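Local structure of flavohemoglobin (Malassezia yamatoensis, 6O0A) at residues D185-M199 with L227-L240. The protein probably detoxifies nitric oxide as a flavohemoglobin, passing electrons through its bound FAD to a heme, and is required for nitric oxide resistance. Sequence-based numbering, arbitrary orientation.
Sequences DVVDMVFEPADNTAM and LPSEETQRRIAIKL. With FAD (flavin-adenine dinucleotide), chain B.
Asp-188 and Arg-235 form a bidentate salt bridge across two antiparallel strands, 186-193 and 234-239, of the beta-barrel FAD-binding domain of the ferredoxin reductase type. The extended Arg-235 donates from NE to the syn lone pair of Asp-188 OD1 at 2.9 Å, OD1 lying in the guanidinium plane, while NH2 meets OD2 at 2.8 Å, 33° out of the carboxylate plane. With CG anti to the backbone N (chi1 -179°), Asp-188 swings its acid to this partner. NH1 of Arg-235 donates to Pro-228 O of the preceding loop, and NH2 also salt-bridges Glu-326 of helix 324-332, so the guanidinium links the barrel strand to the NAD-binding region. On the other face, apolar Met-189 lays SD against CD1 of Ile-238 at 3.7 Å, and Phe-191 brings CE1 to 4.1 Å from Ile-236 CD1. Arg-234 projects from this same face; Met-199, bent at chi3, sets CE over the centre of its guanidinium, 3.4 Å above the plane, while Arg-234 NH2 donates a hydrogen bond to Thr-200 O. The outward backbone edge of 234-239 serves the flavin: Ala-237 O accepts from FAD N3 at 3.0 Å, and Lys-239 N donates almost straight (176°) to FAD O2.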
loop_
_atom_site.group_PDB
_atom_site.type_symbol
_atom_site.label_atom_id
_atom_site.label_comp_id
_atom_site.label_asym_id
_atom_site.label_seq_id
_atom_site.Cartn_x
_atom_site.Cartn_y
_atom_site.Cartn_z
ATOM N N ASP A 185 12.560 -3.802 17.984
ATOM C CA ASP A 185 11.532 -2.822 17.653
ATOM C C ASP A 185 10.334 -3.381 16.891
ATOM O O ASP A 185 9.534 -2.585 16.372
ATOM C CB ASP A 185 12.139 -1.646 16.858
ATOM C CG ASP A 185 12.767 -2.072 15.545
ATOM O OD1 ASP A 185 12.759 -3.274 15.211
ATOM O OD2 ASP A 185 13.276 -1.183 14.834
ATOM N N VAL A 186 10.153 -4.701 16.817
ATOM C CA VAL A 186 9.015 -5.287 16.111
ATOM C C VAL A 186 8.175 -6.093 17.091
ATOM O O VAL A 186 8.708 -6.914 17.850
ATOM C CB VAL A 186 9.470 -6.172 14.935
ATOM C CG1 VAL A 186 8.274 -6.862 14.318
ATOM C CG2 VAL A 186 10.200 -5.318 13.897
ATOM N N VAL A 187 6.857 -5.883 17.053
ATOM C CA VAL A 187 5.906 -6.603 17.893
ATOM C C VAL A 187 4.947 -7.370 16.985
ATOM O O VAL A 187 4.301 -6.782 16.109
ATOM C CB VAL A 187 5.152 -5.649 18.835
ATOM C CG1 VAL A 187 4.162 -6.420 19.695
ATOM C CG2 VAL A 187 6.148 -4.887 19.713
ATOM N N ASP A 188 4.883 -8.684 17.195
ATOM C CA ASP A 188 4.042 -9.616 16.449
ATOM C C ASP A 188 2.723 -9.781 17.202
ATOM O O ASP A 188 2.716 -10.233 18.359
ATOM C CB ASP A 188 4.818 -10.937 16.324
ATOM C CG ASP A 188 4.080 -12.019 15.543
ATOM O OD1 ASP A 188 2.981 -11.763 15.018
ATOM O OD2 ASP A 188 4.624 -13.153 15.455
ATOM N N MET A 189 1.613 -9.360 16.577
ATOM C CA MET A 189 0.328 -9.209 17.263
ATOM C C MET A 189 -0.733 -10.078 16.603
ATOM O O MET A 189 -0.871 -10.063 15.377
ATOM C CB MET A 189 -0.103 -7.740 17.235
ATOM C CG MET A 189 0.988 -6.839 17.812
ATOM S SD MET A 189 0.524 -5.088 17.763
ATOM C CE MET A 189 -0.759 -5.064 19.007
ATOM N N VAL A 190 -1.493 -10.819 17.408
ATOM C CA VAL A 190 -2.580 -11.660 16.906
ATOM C C VAL A 190 -3.900 -11.156 17.474
ATOM O O VAL A 190 -4.043 -11.036 18.696
ATOM C CB VAL A 190 -2.381 -13.139 17.276
ATOM C CG1 VAL A 190 -3.559 -13.977 16.743
ATOM C CG2 VAL A 190 -1.030 -13.668 16.734
ATOM N N PHE A 191 -4.873 -10.900 16.586
ATOM C CA PHE A 191 -6.194 -10.401 16.946
ATOM C C PHE A 191 -7.280 -11.414 16.587
ATOM O O PHE A 191 -7.167 -12.144 15.595
ATOM C CB PHE A 191 -6.514 -9.081 16.218
ATOM C CG PHE A 191 -5.626 -7.920 16.599
ATOM C CD1 PHE A 191 -4.410 -7.714 15.960
ATOM C CD2 PHE A 191 -6.027 -7.021 17.567
ATOM C CE1 PHE A 191 -3.603 -6.633 16.297
ATOM C CE2 PHE A 191 -5.231 -5.938 17.909
ATOM C CZ PHE A 191 -4.013 -5.750 17.282
ATOM N N GLU A 192 -8.356 -11.436 17.366
ATOM C CA GLU A 192 -9.527 -12.237 17.045
ATOM C C GLU A 192 -10.774 -11.378 17.153
ATOM O O GLU A 192 -10.777 -10.367 17.864
ATOM C CB GLU A 192 -9.641 -13.458 17.973
ATOM C CG GLU A 192 -8.575 -14.501 17.646
ATOM C CD GLU A 192 -8.600 -15.687 18.590
ATOM O OE1 GLU A 192 -9.506 -15.746 19.443
ATOM O OE2 GLU A 192 -7.709 -16.551 18.472
ATOM N N PRO A 193 -11.844 -11.733 16.440
ATOM C CA PRO A 193 -13.052 -10.892 16.486
ATOM C C PRO A 193 -13.578 -10.744 17.903
ATOM O O PRO A 193 -13.592 -11.697 18.691
ATOM C CB PRO A 193 -14.052 -11.641 15.599
ATOM C CG PRO A 193 -13.215 -12.408 14.665
ATOM C CD PRO A 193 -11.962 -12.803 15.438
ATOM N N ALA A 194 -14.023 -9.528 18.212
ATOM C CA ALA A 194 -14.682 -9.206 19.467
ATOM C C ALA A 194 -16.131 -8.811 19.242
ATOM O O ALA A 194 -16.786 -8.323 20.169
ATOM C CB ALA A 194 -13.935 -8.083 20.197
ATOM N N ASP A 195 -16.632 -8.957 18.020
ATOM C CA ASP A 195 -18.060 -8.889 17.778
ATOM C C ASP A 195 -18.397 -10.030 16.820
ATOM O O ASP A 195 -17.564 -10.901 16.557
ATOM C CB ASP A 195 -18.481 -7.476 17.326
ATOM C CG ASP A 195 -17.859 -7.034 16.016
ATOM O OD1 ASP A 195 -17.654 -7.885 15.125
ATOM O OD2 ASP A 195 -17.591 -5.811 15.869
ATOM N N ASN A 196 -19.620 -10.047 16.302
ATOM C CA ASN A 196 -20.071 -11.196 15.527
ATOM C C ASN A 196 -19.948 -10.994 14.022
ATOM O O ASN A 196 -20.516 -11.779 13.260
ATOM C CB ASN A 196 -21.502 -11.547 15.919
ATOM C CG ASN A 196 -21.590 -12.045 17.345
ATOM O OD1 ASN A 196 -20.615 -12.593 17.881
ATOM N ND2 ASN A 196 -22.748 -11.859 17.973
ATOM N N THR A 197 -19.195 -9.993 13.579
ATOM C CA THR A 197 -19.024 -9.748 12.149
ATOM C C THR A 197 -18.218 -10.869 11.499
ATOM O O THR A 197 -17.137 -11.217 11.976
ATOM C CB THR A 197 -18.318 -8.405 11.927
ATOM O OG1 THR A 197 -19.181 -7.332 12.333
ATOM C CG2 THR A 197 -17.954 -8.223 10.468
ATOM N N ALA A 198 -18.741 -11.429 10.407
ATOM C CA ALA A 198 -18.023 -12.484 9.694
ATOM C C ALA A 198 -16.768 -11.922 9.031
ATOM O O ALA A 198 -16.778 -10.811 8.497
ATOM C CB ALA A 198 -18.934 -13.127 8.644
ATOM N N MET A 199 -15.678 -12.701 9.059
ATOM C CA MET A 199 -14.411 -12.294 8.466
ATOM C C MET A 199 -14.357 -12.682 6.991
ATOM O O MET A 199 -14.697 -13.815 6.626
ATOM C CB MET A 199 -13.230 -12.936 9.201
ATOM C CG MET A 199 -13.031 -12.420 10.622
ATOM S SD MET A 199 -11.804 -13.404 11.503
ATOM C CE MET A 199 -10.363 -13.164 10.461
ATOM N N LEU A 227 -0.281 -11.779 8.199
ATOM C CA LEU A 227 0.680 -12.859 8.394
ATOM C C LEU A 227 -0.011 -14.197 8.650
ATOM O O LEU A 227 -1.187 -14.251 9.044
ATOM C CB LEU A 227 1.605 -12.530 9.577
ATOM C CG LEU A 227 2.514 -11.316 9.392
ATOM C CD1 LEU A 227 3.228 -11.015 10.686
ATOM C CD2 LEU A 227 3.510 -11.566 8.250
ATOM N N PRO A 228 0.701 -15.311 8.455
ATOM C CA PRO A 228 0.082 -16.630 8.653
ATOM C C PRO A 228 -0.554 -16.784 10.030
ATOM O O PRO A 228 0.052 -16.476 11.061
ATOM C CB PRO A 228 1.255 -17.599 8.464
ATOM C CG PRO A 228 2.180 -16.880 7.563
ATOM C CD PRO A 228 2.062 -15.416 7.892
ATOM N N SER A 229 -1.793 -17.266 10.044
ATOM C CA SER A 229 -2.554 -17.397 11.280
ATOM C C SER A 229 -3.721 -18.341 11.027
ATOM O O SER A 229 -3.929 -18.819 9.907
ATOM C CB SER A 229 -3.052 -16.030 11.757
ATOM O OG SER A 229 -4.093 -15.603 10.900
ATOM N N GLU A 230 -4.486 -18.615 12.082
ATOM C CA GLU A 230 -5.750 -19.311 11.904
ATOM C C GLU A 230 -6.692 -18.431 11.090
ATOM O O GLU A 230 -6.526 -17.212 11.024
ATOM C CB GLU A 230 -6.382 -19.630 13.253
ATOM C CG GLU A 230 -5.505 -20.448 14.155
ATOM C CD GLU A 230 -5.919 -21.896 14.169
ATOM O OE1 GLU A 230 -6.833 -22.244 14.946
ATOM O OE2 GLU A 230 -5.346 -22.680 13.388
ATOM N N GLU A 231 -7.704 -19.056 10.483
ATOM C CA GLU A 231 -8.652 -18.284 9.689
ATOM C C GLU A 231 -9.538 -17.416 10.567
ATOM O O GLU A 231 -10.163 -16.474 10.065
ATOM C CB GLU A 231 -9.495 -19.219 8.823
ATOM C CG GLU A 231 -8.917 -19.407 7.425
ATOM C CD GLU A 231 -9.053 -20.829 6.907
ATOM O OE1 GLU A 231 -9.479 -21.712 7.684
ATOM O OE2 GLU A 231 -8.728 -21.063 5.721
ATOM N N THR A 232 -9.583 -17.702 11.862
ATOM C CA THR A 232 -10.318 -16.913 12.841
ATOM C C THR A 232 -9.501 -15.755 13.410
ATOM O O THR A 232 -9.944 -15.115 14.375
ATOM C CB THR A 232 -10.777 -17.826 13.976
ATOM O OG1 THR A 232 -9.634 -18.534 14.472
ATOM C CG2 THR A 232 -11.793 -18.831 13.463
ATOM N N GLN A 233 -8.330 -15.467 12.835
ATOM C CA GLN A 233 -7.398 -14.485 13.375
ATOM C C GLN A 233 -6.930 -13.507 12.304
ATOM O O GLN A 233 -6.910 -13.823 11.110
ATOM C CB GLN A 233 -6.168 -15.184 13.988
ATOM C CG GLN A 233 -6.537 -16.111 15.115
ATOM C CD GLN A 233 -5.377 -16.967 15.567
ATOM O OE1 GLN A 233 -4.469 -17.282 14.785
ATOM N NE2 GLN A 233 -5.393 -17.341 16.832
ATOM N N ARG A 234 -6.535 -12.312 12.751
ATOM C CA ARG A 234 -5.739 -11.382 11.952
ATOM C C ARG A 234 -4.420 -11.181 12.680
ATOM O O ARG A 234 -4.415 -10.771 13.848
ATOM C CB ARG A 234 -6.443 -10.035 11.767
ATOM C CG ARG A 234 -7.796 -10.139 11.088
ATOM C CD ARG A 234 -7.667 -10.499 9.611
ATOM N NE ARG A 234 -8.938 -10.249 8.939
ATOM C CZ ARG A 234 -9.422 -10.973 7.938
ATOM N NH1 ARG A 234 -8.735 -12.010 7.460
ATOM N NH2 ARG A 234 -10.598 -10.667 7.412
ATOM N N ARG A 235 -3.314 -11.469 12.000
ATOM C CA ARG A 235 -1.987 -11.361 12.589
ATOM C C ARG A 235 -1.153 -10.377 11.782
ATOM O O ARG A 235 -1.158 -10.424 10.549
ATOM C CB ARG A 235 -1.301 -12.727 12.641
ATOM C CG ARG A 235 0.124 -12.664 13.158
ATOM C CD ARG A 235 0.815 -14.009 12.953
ATOM N NE ARG A 235 2.242 -13.909 13.257
ATOM C CZ ARG A 235 3.160 -14.691 12.697
ATOM N NH1 ARG A 235 2.789 -15.602 11.813
ATOM N NH2 ARG A 235 4.441 -14.559 13.021
ATOM N N ILE A 236 -0.456 -9.480 12.484
ATOM C CA ILE A 236 0.385 -8.457 11.875
ATOM C C ILE A 236 1.638 -8.285 12.729
ATOM O O ILE A 236 1.636 -8.559 13.934
ATOM C CB ILE A 236 -0.349 -7.098 11.728
ATOM C CG1 ILE A 236 -0.777 -6.583 13.116
ATOM C CG2 ILE A 236 -1.553 -7.244 10.795
ATOM C CD1 ILE A 236 -1.464 -5.203 13.070
ATOM N N ALA A 237 2.717 -7.824 12.097
ATOM C CA ALA A 237 3.962 -7.507 12.793
ATOM C C ALA A 237 4.288 -6.046 12.545
ATOM O O ALA A 237 4.481 -5.635 11.394
ATOM C CB ALA A 237 5.116 -8.403 12.311
ATOM N N ILE A 238 4.338 -5.263 13.622
ATOM C CA ILE A 238 4.459 -3.815 13.542
ATOM C C ILE A 238 5.866 -3.416 13.971
ATOM O O ILE A 238 6.286 -3.705 15.096
ATOM C CB ILE A 238 3.401 -3.130 14.419
ATOM C CG1 ILE A 238 1.989 -3.558 13.997
ATOM C CG2 ILE A 238 3.567 -1.591 14.368
ATOM C CD1 ILE A 238 0.851 -2.904 14.839
ATOM N N LYS A 239 6.573 -2.720 13.089
ATOM C CA LYS A 239 7.860 -2.132 13.421
ATOM C C LYS A 239 7.651 -0.722 13.947
ATOM O O LYS A 239 6.905 0.064 13.349
ATOM C CB LYS A 239 8.763 -2.096 12.193
ATOM C CG LYS A 239 10.136 -1.524 12.468
ATOM C CD LYS A 239 11.058 -1.785 11.302
ATOM C CE LYS A 239 12.482 -1.362 11.640
ATOM N NZ LYS A 239 13.449 -1.946 10.672
ATOM N N LEU A 240 8.328 -0.394 15.047
ATOM C CA LEU A 240 8.199 0.942 15.623
ATOM C C LEU A 240 8.819 1.977 14.697
ATOM O O LEU A 240 9.970 1.841 14.271
ATOM C CB LEU A 240 8.866 0.993 17.004
ATOM C CG LEU A 240 8.761 2.343 17.711
ATOM C CD1 LEU A 240 7.288 2.641 17.972
ATOM C CD2 LEU A 240 9.578 2.368 19.009
HETATM P PA FAD B . 3.316 7.998 10.716
HETATM O O1A FAD B . 2.677 8.781 11.800
HETATM O O2A FAD B . 2.415 7.615 9.574
HETATM O O5B FAD B . 4.573 8.798 10.142
HETATM C C5B FAD B . 5.235 8.339 8.949
HETATM C C4B FAD B . 6.313 9.351 8.656
HETATM O O4B FAD B . 5.703 10.651 8.483
HETATM C C3B FAD B . 7.325 9.553 9.770
HETATM O O3B FAD B . 8.382 8.597 9.721
HETATM C C2B FAD B . 7.845 10.963 9.476
HETATM O O2B FAD B . 8.859 10.954 8.477
HETATM C C1B FAD B . 6.590 11.662 8.933
HETATM N N9A FAD B . 5.899 12.480 9.926
HETATM C C8A FAD B . 5.166 12.028 10.989
HETATM N N7A FAD B . 4.709 12.980 11.766
HETATM C C5A FAD B . 5.180 14.140 11.173
HETATM C C6A FAD B . 5.101 15.493 11.549
HETATM N N6A FAD B . 4.465 15.921 12.647
HETATM N N1A FAD B . 5.721 16.402 10.764
HETATM C C2A FAD B . 6.365 15.976 9.672
HETATM N N3A FAD B . 6.515 14.726 9.220
HETATM C C4A FAD B . 5.903 13.850 10.026
HETATM N N1 FAD B . 4.453 -1.432 8.615
HETATM C C2 FAD B . 4.889 -2.459 9.405
HETATM O O2 FAD B . 5.573 -2.258 10.418
HETATM N N3 FAD B . 4.557 -3.769 9.065
HETATM C C4 FAD B . 3.797 -4.155 7.977
HETATM O O4 FAD B . 3.539 -5.343 7.782
HETATM C C4X FAD B . 3.339 -3.062 7.152
HETATM N N5 FAD B . 2.613 -3.342 6.102
HETATM C C5X FAD B . 2.174 -2.285 5.311
HETATM C C6 FAD B . 1.411 -2.565 4.176
HETATM C C7 FAD B . 0.936 -1.544 3.359
HETATM C C7M FAD B . 0.148 -1.883 2.118
HETATM C C8 FAD B . 1.213 -0.207 3.692
HETATM C C8M FAD B . 0.686 0.928 2.854
HETATM C C9 FAD B . 1.983 0.075 4.815
HETATM C C9A FAD B . 2.477 -0.948 5.618
HETATM N N10 FAD B . 3.268 -0.689 6.760
HETATM C C10 FAD B . 3.717 -1.728 7.548
HETATM C "C1'" FAD B . 3.549 0.693 7.182
HETATM C "C2'" FAD B . 2.487 1.238 8.131
HETATM O "O2'" FAD B . 1.231 1.304 7.454
HETATM C "C3'" FAD B . 2.853 2.621 8.679
HETATM O "O3'" FAD B . 3.146 3.495 7.591
HETATM C "C4'" FAD B . 4.050 2.600 9.629
HETATM O "O4'" FAD B . 3.820 1.608 10.632
HETATM C "C5'" FAD B . 4.320 3.950 10.263
HETATM O "O5'" FAD B . 3.150 4.351 11.012
HETATM P P FAD B . 3.332 5.498 12.108
HETATM O O1P FAD B . 4.204 5.134 13.258
HETATM O O2P FAD B . 1.948 5.891 12.544
HETATM O O3P FAD B . 4.014 6.706 11.325
HETATM O O HOH W 1 12.478 1.440 14.972
HETATM O O HOH W 2 -9.068 -18.632 17.151
#